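Long-range contact in GDP-mannose-dependent alpha-(1-6)-phosphatidylinositol monomannoside mannosyltransferase (Corynebacterium glutamicum, PDB 3OKP), which is a glycosyltransferase of the GT-B fold, built from two Rossmann-like domains, with guanosine-5'-diphosphate-alpha-d-mannose bound in the model: residues 224-237 with 250-262. Residues are numbered along the deposited sequence; the frame is centred on the assembly and turned at random.
Sequences IAARPDAQLLIVGS and DVSQNVKFLGRLE. With GDD (guanosine-5'-diphosphate-alpha-D-mannose), chain B.
Ile234 and Phe257 lie side by side on one face of two neighbouring parallel strands, 231-235 and 255-259. The strands belong to a beta-alpha-beta unit of the Rossmann-like sheet in a GT-B glycosyltransferase. Helix 241-247 makes the crossover, and 255-259 is an edge strand of the sheet. CD1 of Ile234 is a bump on this face. It fills the hollow between Val255 CG1 and the Phe257 ring, 3.6 Å from Phe257 CE1. Ile234 CG1 stands anti to the carbonyl carbon (chi1 -65°), and the extended chi2 carries CD1 on into that hollow. On the other face Leu233 CD2 rests against the first carbons of the Lys256 chain. There Val235 CG2 meets Leu258 CD1, and Val235 CG1 meets Leu261 CD1. Met266 and Thr269 of helix 263-272 cover this side.

Just before strand 255-259, Asn254 is wedged between Ile224 and Ala230 O. Ile224 CD1, from the end of helix 213-226, packs on Asn254 CB at 3.5 Å and on Val251 CG1. The Asn254 amide reaches the turn 227-230, where ND2 donates to Pro228 O and to Ala230 O (2.8 Å). Both acceptors lie in the amide plane, so the two bonds fix its rotation. Gln231 folds back at chi2 (-69°) and reaches across the strands. Its OE1 accepts from Lys256 NZ at 2.7 Å, and its NE2 donates to Gln253 O on a lone pair.

At the far end a water bridges Ile234 O, Gly236 O and Gly259 N, while Gly236 N still donates to Gly259 O. This end lines the ligand pocket. One face of the Arg260 guanidinium covers C2 of GDD, which sits toward its rim. Val235 CG1 comes within 3.4 Å of GDD O6, while Leu261 O accepts from GDD N1 at 3.0 Å.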
loop_
_atom_site.group_PDB
_atom_site.type_symbol
_atom_site.label_atom_id
_atom_site.label_comp_id
_atom_site.label_asym_id
_atom_site.label_seq_id
_atom_site.Cartn_x
_atom_site.Cartn_y
_atom_site.Cartn_z
ATOM N N ILE A 224 9.877 -23.658 -16.807
ATOM C CA ILE A 224 10.403 -23.652 -18.176
ATOM C C ILE A 224 10.388 -25.047 -18.798
ATOM O O ILE A 224 10.064 -25.198 -19.976
ATOM C CB ILE A 224 11.838 -23.050 -18.234
ATOM C CG1 ILE A 224 11.813 -21.582 -17.801
ATOM C CG2 ILE A 224 12.439 -23.181 -19.639
ATOM C CD1 ILE A 224 13.146 -21.056 -17.322
ATOM N N ALA A 225 10.736 -26.064 -18.011
ATOM C CA ALA A 225 10.733 -27.441 -18.506
ATOM C C ALA A 225 9.341 -27.846 -19.000
ATOM O O ALA A 225 9.206 -28.455 -20.062
ATOM C CB ALA A 225 11.237 -28.404 -17.435
ATOM N N ALA A 226 8.314 -27.470 -18.238
ATOM C CA ALA A 226 6.925 -27.780 -18.587
ATOM C C ALA A 226 6.396 -26.881 -19.708
ATOM O O ALA A 226 5.693 -27.349 -20.607
ATOM C CB ALA A 226 6.037 -27.673 -17.358
ATOM N N ARG A 227 6.737 -25.595 -19.638
ATOM C CA ARG A 227 6.285 -24.596 -20.604
ATOM C C ARG A 227 7.485 -23.768 -21.088
ATOM O O ARG A 227 7.763 -22.700 -20.538
ATOM C CB ARG A 227 5.215 -23.687 -19.980
ATOM C CG ARG A 227 3.959 -24.406 -19.447
ATOM C CD ARG A 227 3.123 -25.047 -20.563
ATOM N NE ARG A 227 2.661 -24.059 -21.539
ATOM C CZ ARG A 227 1.527 -23.372 -21.440
ATOM N NH1 ARG A 227 0.716 -23.562 -20.405
ATOM N NH2 ARG A 227 1.207 -22.488 -22.377
ATOM N N PRO A 228 8.212 -24.271 -22.109
ATOM C CA PRO A 228 9.498 -23.705 -22.553
ATOM C C PRO A 228 9.506 -22.225 -22.965
ATOM O O PRO A 228 10.570 -21.602 -22.965
ATOM C CB PRO A 228 9.878 -24.598 -23.740
ATOM C CG PRO A 228 9.189 -25.893 -23.454
ATOM C CD PRO A 228 7.857 -25.463 -22.902
ATOM N N ASP A 229 8.343 -21.677 -23.309
ATOM C CA ASP A 229 8.241 -20.268 -23.702
ATOM C C ASP A 229 7.735 -19.343 -22.580
ATOM O O ASP A 229 7.455 -18.166 -22.819
ATOM C CB ASP A 229 7.391 -20.115 -24.977
ATOM C CG ASP A 229 5.968 -20.648 -24.819
ATOM O OD1 ASP A 229 5.733 -21.536 -23.969
ATOM O OD2 ASP A 229 5.075 -20.176 -25.555
ATOM N N ALA A 230 7.638 -19.876 -21.360
ATOM C CA ALA A 230 7.169 -19.107 -20.202
ATOM C C ALA A 230 8.120 -17.964 -19.862
ATOM O O ALA A 230 9.336 -18.148 -19.821
ATOM C CB ALA A 230 6.977 -20.013 -18.994
ATOM N N GLN A 231 7.553 -16.787 -19.618
ATOM C CA GLN A 231 8.341 -15.595 -19.329
ATOM C C GLN A 231 8.014 -15.036 -17.955
ATOM O O GLN A 231 6.844 -14.781 -17.634
ATOM C CB GLN A 231 8.119 -14.514 -20.395
ATOM C CG GLN A 231 8.560 -14.909 -21.802
ATOM C CD GLN A 231 10.069 -15.039 -21.940
ATOM O OE1 GLN A 231 10.832 -14.310 -21.300
ATOM N NE2 GLN A 231 10.505 -15.968 -22.782
ATOM N N LEU A 232 9.056 -14.861 -17.150
ATOM C CA LEU A 232 8.951 -14.154 -15.883
ATOM C C LEU A 232 9.399 -12.714 -16.084
ATOM O O LEU A 232 10.560 -12.450 -16.418
ATOM C CB LEU A 232 9.794 -14.835 -14.798
ATOM C CG LEU A 232 9.904 -14.152 -13.425
ATOM C CD1 LEU A 232 8.540 -13.976 -12.757
ATOM C CD2 LEU A 232 10.844 -14.932 -12.519
ATOM N N LEU A 233 8.467 -11.788 -15.891
ATOM C CA LEU A 233 8.763 -10.370 -16.033
ATOM C C LEU A 233 8.998 -9.751 -14.667
ATOM O O LEU A 233 8.093 -9.691 -13.833
ATOM C CB LEU A 233 7.632 -9.641 -16.766
ATOM C CG LEU A 233 7.184 -10.181 -18.130
ATOM C CD1 LEU A 233 6.022 -9.359 -18.648
ATOM C CD2 LEU A 233 8.330 -10.189 -19.143
ATOM N N ILE A 234 10.228 -9.305 -14.447
ATOM C CA ILE A 234 10.588 -8.640 -13.210
ATOM C C ILE A 234 10.549 -7.129 -13.435
ATOM O O ILE A 234 11.416 -6.556 -14.106
ATOM C CB ILE A 234 11.947 -9.152 -12.664
ATOM C CG1 ILE A 234 11.817 -10.630 -12.268
ATOM C CG2 ILE A 234 12.400 -8.317 -11.474
ATOM C CD1 ILE A 234 13.131 -11.359 -12.103
ATOM N N VAL A 235 9.503 -6.506 -12.897
ATOM C CA VAL A 235 9.263 -5.074 -13.072
ATOM C C VAL A 235 9.593 -4.338 -11.780
ATOM O O VAL A 235 9.034 -4.640 -10.720
ATOM C CB VAL A 235 7.798 -4.784 -13.502
ATOM C CG1 VAL A 235 7.550 -3.282 -13.642
ATOM C CG2 VAL A 235 7.467 -5.497 -14.808
ATOM N N GLY A 236 10.514 -3.382 -11.875
ATOM C CA GLY A 236 10.915 -2.575 -10.726
ATOM C C GLY A 236 12.415 -2.381 -10.626
ATOM O O GLY A 236 13.177 -2.895 -11.452
ATOM N N SER A 237 12.834 -1.636 -9.605
ATOM C CA SER A 237 14.247 -1.358 -9.365
ATOM C C SER A 237 14.606 -1.544 -7.890
ATOM O O SER A 237 13.731 -1.532 -7.020
ATOM C CB SER A 237 14.600 0.059 -9.837
ATOM O OG SER A 237 13.818 1.030 -9.162
ATOM N N ASP A 250 21.188 -18.926 -15.637
ATOM C CA ASP A 250 20.897 -20.149 -16.393
ATOM C C ASP A 250 19.468 -20.213 -16.939
ATOM O O ASP A 250 19.113 -21.156 -17.651
ATOM C CB ASP A 250 21.221 -21.390 -15.551
ATOM C CG ASP A 250 22.703 -21.502 -15.221
ATOM O OD1 ASP A 250 23.540 -21.124 -16.072
ATOM O OD2 ASP A 250 23.031 -21.970 -14.109
ATOM N N VAL A 251 18.658 -19.209 -16.609
ATOM C CA VAL A 251 17.285 -19.103 -17.122
ATOM C C VAL A 251 17.070 -17.776 -17.868
ATOM O O VAL A 251 15.949 -17.273 -17.961
ATOM C CB VAL A 251 16.224 -19.287 -15.996
ATOM C CG1 VAL A 251 16.216 -20.725 -15.491
ATOM C CG2 VAL A 251 16.459 -18.309 -14.838
ATOM N N SER A 252 18.156 -17.242 -18.423
ATOM C CA SER A 252 18.189 -15.889 -18.994
ATOM C C SER A 252 17.181 -15.631 -20.118
ATOM O O SER A 252 16.673 -14.514 -20.256
ATOM C CB SER A 252 19.606 -15.562 -19.479
ATOM O OG SER A 252 19.952 -16.346 -20.611
ATOM N N GLN A 253 16.897 -16.659 -20.914
ATOM C CA GLN A 253 15.974 -16.533 -22.043
ATOM C C GLN A 253 14.515 -16.416 -21.604
ATOM O O GLN A 253 13.670 -15.956 -22.375
ATOM C CB GLN A 253 16.120 -17.718 -23.000
ATOM C CG GLN A 253 17.464 -17.811 -23.697
ATOM C CD GLN A 253 17.560 -19.031 -24.585
ATOM O OE1 GLN A 253 18.010 -20.096 -24.149
ATOM N NE2 GLN A 253 17.113 -18.895 -25.832
ATOM N N ASN A 254 14.227 -16.833 -20.372
ATOM C CA ASN A 254 12.854 -16.852 -19.861
ATOM C C ASN A 254 12.578 -15.858 -18.728
ATOM O O ASN A 254 11.488 -15.855 -18.146
ATOM C CB ASN A 254 12.481 -18.265 -19.409
ATOM C CG ASN A 254 12.522 -19.271 -20.540
ATOM O OD1 ASN A 254 13.589 -19.753 -20.920
ATOM N ND2 ASN A 254 11.351 -19.604 -21.076
ATOM N N VAL A 255 13.570 -15.033 -18.412
ATOM C CA VAL A 255 13.452 -14.032 -17.353
ATOM C C VAL A 255 13.833 -12.665 -17.916
ATOM O O VAL A 255 14.916 -12.500 -18.485
ATOM C CB VAL A 255 14.339 -14.379 -16.122
ATOM C CG1 VAL A 255 14.264 -13.282 -15.066
ATOM C CG2 VAL A 255 13.926 -15.714 -15.513
ATOM N N LYS A 256 12.936 -11.695 -17.757
ATOM C CA LYS A 256 13.160 -10.346 -18.268
ATOM C C LYS A 256 13.191 -9.308 -17.147
ATOM O O LYS A 256 12.227 -9.168 -16.387
ATOM C CB LYS A 256 12.083 -9.975 -19.299
ATOM C CG LYS A 256 11.894 -10.987 -20.438
ATOM C CD LYS A 256 13.023 -10.912 -21.460
ATOM C CE LYS A 256 12.784 -11.854 -22.637
ATOM N NZ LYS A 256 13.083 -13.271 -22.299
ATOM N N PHE A 257 14.311 -8.592 -17.051
ATOM C CA PHE A 257 14.441 -7.463 -16.137
ATOM C C PHE A 257 14.089 -6.184 -16.882
ATOM O O PHE A 257 14.908 -5.632 -17.621
ATOM C CB PHE A 257 15.858 -7.387 -15.560
ATOM C CG PHE A 257 16.196 -8.521 -14.635
ATOM C CD1 PHE A 257 15.919 -8.434 -13.275
ATOM C CD2 PHE A 257 16.788 -9.683 -15.125
ATOM C CE1 PHE A 257 16.231 -9.486 -12.415
ATOM C CE2 PHE A 257 17.097 -10.738 -14.276
ATOM C CZ PHE A 257 16.820 -10.639 -12.918
ATOM N N LEU A 258 12.860 -5.721 -16.683
ATOM C CA LEU A 258 12.327 -4.598 -17.449
ATOM C C LEU A 258 12.642 -3.240 -16.823
ATOM O O LEU A 258 12.378 -2.197 -17.428
ATOM C CB LEU A 258 10.812 -4.762 -17.658
ATOM C CG LEU A 258 10.300 -6.016 -18.384
ATOM C CD1 LEU A 258 8.781 -5.970 -18.525
ATOM C CD2 LEU A 258 10.956 -6.202 -19.754
ATOM N N GLY A 259 13.202 -3.258 -15.615
ATOM C CA GLY A 259 13.500 -2.032 -14.878
ATOM C C GLY A 259 12.240 -1.386 -14.337
ATOM O O GLY A 259 11.172 -2.008 -14.315
ATOM N N ARG A 260 12.359 -0.138 -13.894
ATOM C CA ARG A 260 11.200 0.588 -13.396
ATOM C C ARG A 260 10.437 1.186 -14.574
ATOM O O ARG A 260 10.907 2.127 -15.219
ATOM C CB ARG A 260 11.607 1.670 -12.391
ATOM C CG ARG A 260 10.496 2.012 -11.420
ATOM C CD ARG A 260 10.803 3.215 -10.553
ATOM N NE ARG A 260 9.659 3.539 -9.701
ATOM C CZ ARG A 260 8.673 4.366 -10.042
ATOM N NH1 ARG A 260 8.677 4.977 -11.222
ATOM N NH2 ARG A 260 7.677 4.588 -9.195
ATOM N N LEU A 261 9.271 0.614 -14.863
ATOM C CA LEU A 261 8.453 1.055 -15.990
ATOM C C LEU A 261 7.673 2.317 -15.649
ATOM O O LEU A 261 7.420 2.601 -14.476
ATOM C CB LEU A 261 7.476 -0.050 -16.418
ATOM C CG LEU A 261 7.995 -1.375 -16.989
ATOM C CD1 LEU A 261 6.822 -2.307 -17.278
ATOM C CD2 LEU A 261 8.836 -1.171 -18.247
ATOM N N GLU A 262 7.300 3.070 -16.681
ATOM C CA GLU A 262 6.358 4.173 -16.530
ATOM C C GLU A 262 5.007 3.631 -16.049
ATOM O O GLU A 262 4.646 2.486 -16.345
ATOM C CB GLU A 262 6.199 4.932 -17.849
HETATM N N2 GDD B . 5.439 3.119 -11.788
HETATM C C2 GDD B . 5.933 1.993 -11.217
HETATM N N1 GDD B . 6.909 1.292 -11.844
HETATM N N3 GDD B . 5.446 1.577 -10.025
HETATM C C4 GDD B . 5.929 0.449 -9.440
HETATM C C5 GDD B . 6.929 -0.279 -10.067
HETATM C C6 GDD B . 7.417 0.164 -11.292
HETATM O O6 GDD B . 8.317 -0.470 -11.880
HETATM N N7 GDD B . 7.217 -1.332 -9.275
HETATM C C8 GDD B . 6.418 -1.257 -8.186
HETATM N N9 GDD B . 5.637 -0.170 -8.292
HETATM C "C1'" GDD B . 4.607 0.294 -7.327
HETATM C "C2'" GDD B . 3.405 -0.637 -7.337
HETATM O "O2'" GDD B . 2.485 -0.305 -8.380
HETATM C "C3'" GDD B . 2.817 -0.441 -5.954
HETATM O "O3'" GDD B . 1.832 0.599 -5.976
HETATM C "C4'" GDD B . 3.996 -0.020 -5.082
HETATM O "O4'" GDD B . 5.070 0.308 -5.973
HETATM C "C5'" GDD B . 4.432 -1.139 -4.138
HETATM O "O5'" GDD B . 3.802 -1.006 -2.861
HETATM P PA GDD B . 3.614 -2.135 -1.968
HETATM O O1A GDD B . 2.851 -1.796 -1.037
HETATM O O2A GDD B . 3.087 -3.095 -2.584
HETATM O O3A GDD B . 4.880 -2.584 -1.417
HETATM P PB GDD B . 5.843 -1.729 -0.744
HETATM O O2B GDD B . 5.271 -0.853 -0.060
HETATM O O3B GDD B . 6.555 -2.431 0.004
HETATM O O1B GDD B . 6.702 -1.099 -1.717
HETATM O O HOH W 1 13.534 -5.053 -13.240
#